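Local coordinates for DUF3256 domain-containing protein (Porphyromonas gingivalis W83, PDB 2P3P) that is of unknown function but can bind a magnesium ion, at residues Ala9-Glu21 and Met29-Leu42. Sequence-based numbering, arbitrary orientation.
Sequences AGELERCFLAMPE and MEERNDLCRRAGHL
R32 reaches from helix 29-39 to the C-terminal end of helix 11-18 and hydrogen-bonds to backbone carbonyls there. Its NH2 donates to M19 O at 2.8 Å, from above the carbonyl plane, while NH1 makes weak bonds to F16 O and M19 O. Bends at chi2 and chi3 swing the guanidinium onto these oxygens, and the selenomethionine M19 lays its CE over one guanidinium face, 3.3 Å from R32 NE.

Backbone amides of 29-42 are met by two glutamates, one near each end of the pairing. E13, its CG anti to the backbone N (chi1 164°) and the chain extended beyond, receives L42 N on OE1 at 2.9 Å; one water ties the same oxygen to G10 N and L42 O. E21 OE1 accepts M29 N at the first turn of helix 29-39, where a water also joins it to E30 OE1. In both cases the amide meets the oxygen from above the carboxylate plane.

Apolar contact fills the middle. R32 CD lies over one face of the F16 ring, toward its rim, 3.8 Å from the centroid in a CH-pi contact, whereas C36 SG sits at the ring edge, 3.6 Å from F16 CD2. L17 CD2 presses tightly on C36 CB at 3.4 Å. Beneath, F16 and L35 both rest on L63 of strand 58-64, and F16 also touches M80 of strand 77-84; the near-antiparallel helices (148°, axes 10.0 Å apart) thus lie against part of the sheet.

The result is a helical hairpin in which every direct hydrogen bond between the segments runs from side chain to backbone, alongside the apolar packing: the positive charge of R32 probably complements the carbonyl-rich end of helix 11-18, and the E21 carboxylate the amide end of helix 29-39.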
loop_
_atom_site.group_PDB
_atom_site.type_symbol
_atom_site.label_atom_id
_atom_site.label_comp_id
_atom_site.label_asym_id
_atom_site.label_seq_id
_atom_site.Cartn_x
_atom_site.Cartn_y
_atom_site.Cartn_z
ATOM N N ALA A 9 -10.273 -15.224 -17.741
ATOM C CA ALA A 9 -9.490 -14.529 -16.676
ATOM C C ALA A 9 -9.138 -13.107 -17.123
ATOM O O ALA A 9 -8.716 -12.874 -18.298
ATOM C CB ALA A 9 -8.211 -15.314 -16.362
ATOM N N GLY A 10 -9.303 -12.170 -16.202
ATOM C CA GLY A 10 -8.872 -10.802 -16.354
ATOM C C GLY A 10 -7.378 -10.704 -16.250
ATOM O O GLY A 10 -6.705 -11.682 -15.935
ATOM N N GLU A 11 -6.863 -9.492 -16.439
ATOM C CA GLU A 11 -5.424 -9.304 -16.478
ATOM C C GLU A 11 -4.755 -9.500 -15.108
ATOM O O GLU A 11 -3.659 -10.085 -15.035
ATOM C CB GLU A 11 -5.103 -7.928 -17.046
ATOM C CG GLU A 11 -3.654 -7.717 -17.258
ATOM C CD GLU A 11 -3.348 -6.476 -18.004
ATOM O OE1 GLU A 11 -4.140 -5.486 -17.932
ATOM O OE2 GLU A 11 -2.296 -6.466 -18.653
ATOM N N LEU A 12 -5.418 -9.073 -14.033
ATOM C CA LEU A 12 -4.820 -9.197 -12.698
ATOM C C LEU A 12 -4.691 -10.676 -12.351
ATOM O O LEU A 12 -3.637 -11.103 -11.851
ATOM C CB LEU A 12 -5.622 -8.450 -11.633
ATOM C CG LEU A 12 -5.052 -8.573 -10.213
ATOM C CD1 LEU A 12 -3.654 -7.942 -10.186
ATOM C CD2 LEU A 12 -6.018 -7.901 -9.201
ATOM N N GLU A 13 -5.753 -11.440 -12.627
ATOM C CA GLU A 13 -5.741 -12.908 -12.432
ATOM C C GLU A 13 -4.593 -13.587 -13.191
ATOM O O GLU A 13 -3.846 -14.398 -12.631
ATOM C CB GLU A 13 -7.063 -13.520 -12.835
ATOM C CG GLU A 13 -6.997 -15.031 -13.039
ATOM C CD GLU A 13 -8.328 -15.734 -13.146
ATOM O OE1 GLU A 13 -9.394 -15.099 -13.141
ATOM O OE2 GLU A 13 -8.307 -16.994 -13.244
ATOM N N ARG A 14 -4.431 -13.217 -14.464
ATOM C CA ARG A 14 -3.324 -13.735 -15.277
ATOM C C ARG A 14 -1.974 -13.466 -14.634
ATOM O O ARG A 14 -1.144 -14.358 -14.499
ATOM C CB ARG A 14 -3.340 -13.106 -16.664
ATOM C CG ARG A 14 -4.633 -13.346 -17.430
ATOM C CD ARG A 14 -4.375 -13.432 -18.924
ATOM N NE ARG A 14 -3.996 -12.146 -19.509
ATOM C CZ ARG A 14 -4.846 -11.156 -19.798
ATOM N NH1 ARG A 14 -6.150 -11.275 -19.539
ATOM N NH2 ARG A 14 -4.381 -10.028 -20.336
ATOM N N CYS A 15 -1.757 -12.222 -14.232
ATOM C CA CYS A 15 -0.470 -11.809 -13.631
ATOM C C CYS A 15 -0.209 -12.508 -12.312
ATOM O O CYS A 15 0.919 -12.958 -12.050
ATOM C CB CYS A 15 -0.444 -10.285 -13.466
ATOM S SG CYS A 15 -0.472 -9.390 -14.998
ATOM N N PHE A 16 -1.249 -12.605 -11.489
ATOM C CA PHE A 16 -1.162 -13.297 -10.207
ATOM C C PHE A 16 -0.784 -14.761 -10.362
ATOM O O PHE A 16 0.053 -15.314 -9.608
ATOM C CB PHE A 16 -2.496 -13.220 -9.474
ATOM C CG PHE A 16 -2.441 -13.728 -8.081
ATOM C CD1 PHE A 16 -1.634 -13.125 -7.153
ATOM C CD2 PHE A 16 -3.269 -14.776 -7.667
ATOM C CE1 PHE A 16 -1.605 -13.556 -5.836
ATOM C CE2 PHE A 16 -3.252 -15.198 -6.347
ATOM C CZ PHE A 16 -2.406 -14.602 -5.441
ATOM N N LEU A 17 -1.397 -15.432 -11.329
ATOM C CA LEU A 17 -1.129 -16.837 -11.538
ATOM C C LEU A 17 0.340 -17.037 -12.007
ATOM O O LEU A 17 0.990 -18.008 -11.615
ATOM C CB LEU A 17 -2.076 -17.398 -12.585
ATOM C CG LEU A 17 -3.531 -17.629 -12.191
ATOM C CD1 LEU A 17 -4.356 -17.936 -13.428
ATOM C CD2 LEU A 17 -3.641 -18.793 -11.199
ATOM N N ALA A 18 0.826 -16.136 -12.853
ATOM C CA ALA A 18 2.207 -16.219 -13.397
ATOM C C ALA A 18 3.287 -15.464 -12.610
ATOM O O ALA A 18 4.448 -15.380 -13.036
ATOM C CB ALA A 18 2.206 -15.761 -14.850
HETATM N N MSE A 19 2.939 -14.909 -11.458
HETATM C CA MSE A 19 3.916 -14.200 -10.620
HETATM C C MSE A 19 4.959 -15.222 -10.123
HETATM O O MSE A 19 4.590 -16.273 -9.629
HETATM C CB MSE A 19 3.184 -13.563 -9.440
HETATM C CG MSE A 19 4.040 -12.743 -8.484
HETATM SE SE MSE A 19 2.921 -12.063 -7.041
HETATM C CE MSE A 19 2.460 -13.791 -6.289
ATOM N N PRO A 20 6.263 -14.945 -10.310
ATOM C CA PRO A 20 7.266 -15.873 -9.801
ATOM C C PRO A 20 7.159 -15.949 -8.265
ATOM O O PRO A 20 6.958 -14.924 -7.571
ATOM C CB PRO A 20 8.605 -15.221 -10.195
ATOM C CG PRO A 20 8.292 -14.291 -11.368
ATOM C CD PRO A 20 6.856 -13.798 -11.038
ATOM N N GLU A 21 7.305 -17.153 -7.737
ATOM C CA GLU A 21 7.339 -17.332 -6.280
ATOM C C GLU A 21 8.372 -16.403 -5.602
ATOM O O GLU A 21 8.118 -15.868 -4.510
ATOM C CB GLU A 21 7.649 -18.794 -5.938
ATOM C CG GLU A 21 7.590 -19.092 -4.459
ATOM C CD GLU A 21 7.739 -20.580 -4.133
ATOM O OE1 GLU A 21 7.306 -21.444 -4.920
ATOM O OE2 GLU A 21 8.277 -20.875 -3.057
HETATM N N MSE A 29 4.440 -21.650 -5.179
HETATM C CA MSE A 29 3.787 -21.514 -6.491
HETATM C C MSE A 29 2.591 -22.477 -6.563
HETATM O O MSE A 29 1.493 -22.124 -7.008
HETATM C CB MSE A 29 4.789 -21.815 -7.612
HETATM C CG MSE A 29 4.192 -21.848 -9.002
HETATM SE SE MSE A 29 3.540 -20.064 -9.492
HETATM C CE MSE A 29 5.084 -19.394 -10.430
ATOM N N GLU A 30 2.827 -23.685 -6.091
ATOM C CA GLU A 30 1.817 -24.726 -6.072
ATOM C C GLU A 30 0.633 -24.409 -5.146
ATOM O O GLU A 30 -0.495 -24.615 -5.536
ATOM C CB GLU A 30 2.468 -26.078 -5.732
ATOM C CG GLU A 30 3.593 -26.450 -6.696
ATOM C CD GLU A 30 4.997 -26.219 -6.123
ATOM O OE1 GLU A 30 5.254 -25.134 -5.516
ATOM O OE2 GLU A 30 5.827 -27.143 -6.295
ATOM N N GLU A 31 0.885 -23.911 -3.937
ATOM C CA GLU A 31 -0.187 -23.412 -3.088
ATOM C C GLU A 31 -1.012 -22.307 -3.788
ATOM O O GLU A 31 -2.241 -22.297 -3.747
ATOM C CB GLU A 31 0.381 -22.886 -1.753
ATOM C CG GLU A 31 0.854 -24.010 -0.819
ATOM C CD GLU A 31 1.594 -23.490 0.375
ATOM O OE1 GLU A 31 2.154 -22.380 0.301
ATOM O OE2 GLU A 31 1.580 -24.166 1.404
ATOM N N ARG A 32 -0.322 -21.340 -4.386
ATOM C CA ARG A 32 -0.985 -20.270 -5.120
ATOM C C ARG A 32 -1.846 -20.765 -6.284
ATOM O O ARG A 32 -3.024 -20.382 -6.419
ATOM C CB ARG A 32 0.041 -19.272 -5.644
ATOM C CG ARG A 32 -0.571 -18.101 -6.398
ATOM C CD ARG A 32 0.214 -16.788 -6.306
ATOM N NE ARG A 32 1.668 -16.973 -6.276
ATOM C CZ ARG A 32 2.468 -17.085 -7.330
ATOM N NH1 ARG A 32 1.989 -17.053 -8.579
ATOM N NH2 ARG A 32 3.775 -17.264 -7.120
ATOM N N ASN A 33 -1.275 -21.611 -7.123
ATOM C CA ASN A 33 -2.013 -22.053 -8.288
ATOM C C ASN A 33 -3.110 -23.060 -7.888
ATOM O O ASN A 33 -4.144 -23.124 -8.542
ATOM C CB ASN A 33 -1.072 -22.487 -9.428
ATOM C CG ASN A 33 -0.816 -21.344 -10.430
ATOM O OD1 ASN A 33 -0.118 -20.360 -10.121
ATOM N ND2 ASN A 33 -1.453 -21.442 -11.599
ATOM N N ASP A 34 -2.936 -23.763 -6.766
ATOM C CA ASP A 34 -4.017 -24.622 -6.209
ATOM C C ASP A 34 -5.148 -23.750 -5.571
ATOM O O ASP A 34 -6.325 -24.027 -5.766
ATOM C CB ASP A 34 -3.485 -25.708 -5.227
ATOM C CG ASP A 34 -2.603 -26.813 -5.909
ATOM O OD1 ASP A 34 -2.631 -27.021 -7.149
ATOM O OD2 ASP A 34 -1.859 -27.514 -5.183
ATOM N N LEU A 35 -4.797 -22.674 -4.865
ATOM C CA LEU A 35 -5.790 -21.706 -4.342
ATOM C C LEU A 35 -6.663 -21.108 -5.437
ATOM O O LEU A 35 -7.877 -20.991 -5.313
ATOM C CB LEU A 35 -5.069 -20.541 -3.638
ATOM C CG LEU A 35 -5.820 -19.203 -3.428
ATOM C CD1 LEU A 35 -6.535 -19.186 -2.078
ATOM C CD2 LEU A 35 -4.836 -18.020 -3.491
ATOM N N CYS A 36 -6.006 -20.638 -6.480
ATOM C CA CYS A 36 -6.711 -20.089 -7.625
ATOM C C CYS A 36 -7.600 -21.130 -8.321
ATOM O O CYS A 36 -8.701 -20.791 -8.733
ATOM C CB CYS A 36 -5.715 -19.513 -8.616
ATOM S SG CYS A 36 -5.007 -17.962 -8.017
ATOM N N ARG A 37 -7.125 -22.369 -8.439
ATOM C CA ARG A 37 -7.951 -23.455 -8.977
ATOM C C ARG A 37 -9.242 -23.694 -8.200
ATOM O O ARG A 37 -10.308 -23.864 -8.805
ATOM C CB ARG A 37 -7.180 -24.774 -9.126
ATOM C CG ARG A 37 -7.918 -25.727 -10.019
ATOM C CD ARG A 37 -7.143 -26.987 -10.400
ATOM N NE ARG A 37 -5.808 -26.682 -10.915
ATOM C CZ ARG A 37 -4.697 -26.602 -10.174
ATOM N NH1 ARG A 37 -4.736 -26.787 -8.857
ATOM N NH2 ARG A 37 -3.529 -26.328 -10.757
ATOM N N ARG A 38 -9.161 -23.696 -6.873
ATOM C CA ARG A 38 -10.372 -23.833 -6.058
ATOM C C ARG A 38 -11.281 -22.601 -6.177
ATOM O O ARG A 38 -12.513 -22.717 -6.051
ATOM C CB ARG A 38 -10.000 -24.068 -4.582
ATOM C CG ARG A 38 -9.173 -25.311 -4.355
ATOM C CD ARG A 38 -8.989 -25.618 -2.877
ATOM N NE ARG A 38 -8.253 -24.552 -2.197
ATOM C CZ ARG A 38 -6.927 -24.504 -2.033
ATOM N NH1 ARG A 38 -6.390 -23.471 -1.385
ATOM N NH2 ARG A 38 -6.128 -25.484 -2.475
ATOM N N ALA A 39 -10.676 -21.429 -6.386
ATOM C CA ALA A 39 -11.406 -20.155 -6.555
ATOM C C ALA A 39 -12.153 -20.104 -7.886
ATOM O O ALA A 39 -13.250 -19.536 -7.977
ATOM C CB ALA A 39 -10.450 -18.977 -6.480
ATOM N N GLY A 40 -11.562 -20.698 -8.907
ATOM C CA GLY A 40 -12.048 -20.523 -10.290
ATOM C C GLY A 40 -11.701 -19.098 -10.685
ATOM O O GLY A 40 -10.967 -18.443 -9.981
ATOM N N HIS A 41 -12.256 -18.610 -11.787
ATOM C CA HIS A 41 -11.918 -17.272 -12.249
ATOM C C HIS A 41 -12.307 -16.187 -11.223
ATOM O O HIS A 41 -13.326 -16.275 -10.519
ATOM C CB HIS A 41 -12.483 -17.016 -13.662
ATOM C CG HIS A 41 -11.749 -17.765 -14.738
ATOM N ND1 HIS A 41 -12.381 -18.361 -15.810
ATOM C CD2 HIS A 41 -10.424 -18.008 -14.906
ATOM C CE1 HIS A 41 -11.481 -18.924 -16.600
ATOM N NE2 HIS A 41 -10.287 -18.728 -16.070
ATOM N N LEU A 42 -11.428 -15.200 -11.098
ATOM C CA LEU A 42 -11.712 -14.015 -10.277
ATOM C C LEU A 42 -12.745 -13.104 -10.935
ATOM O O LEU A 42 -12.632 -12.776 -12.106
ATOM C CB LEU A 42 -10.430 -13.229 -10.049
ATOM C CG LEU A 42 -9.218 -14.046 -9.566
ATOM C CD1 LEU A 42 -8.143 -13.113 -8.979
ATOM C CD2 LEU A 42 -9.628 -15.143 -8.600
HETATM O O HOH W 1 -10.385 -12.652 -13.532
HETATM O O HOH W 2 -8.259 -18.707 -10.826
HETATM O O HOH W 3 7.704 -24.202 -5.047
#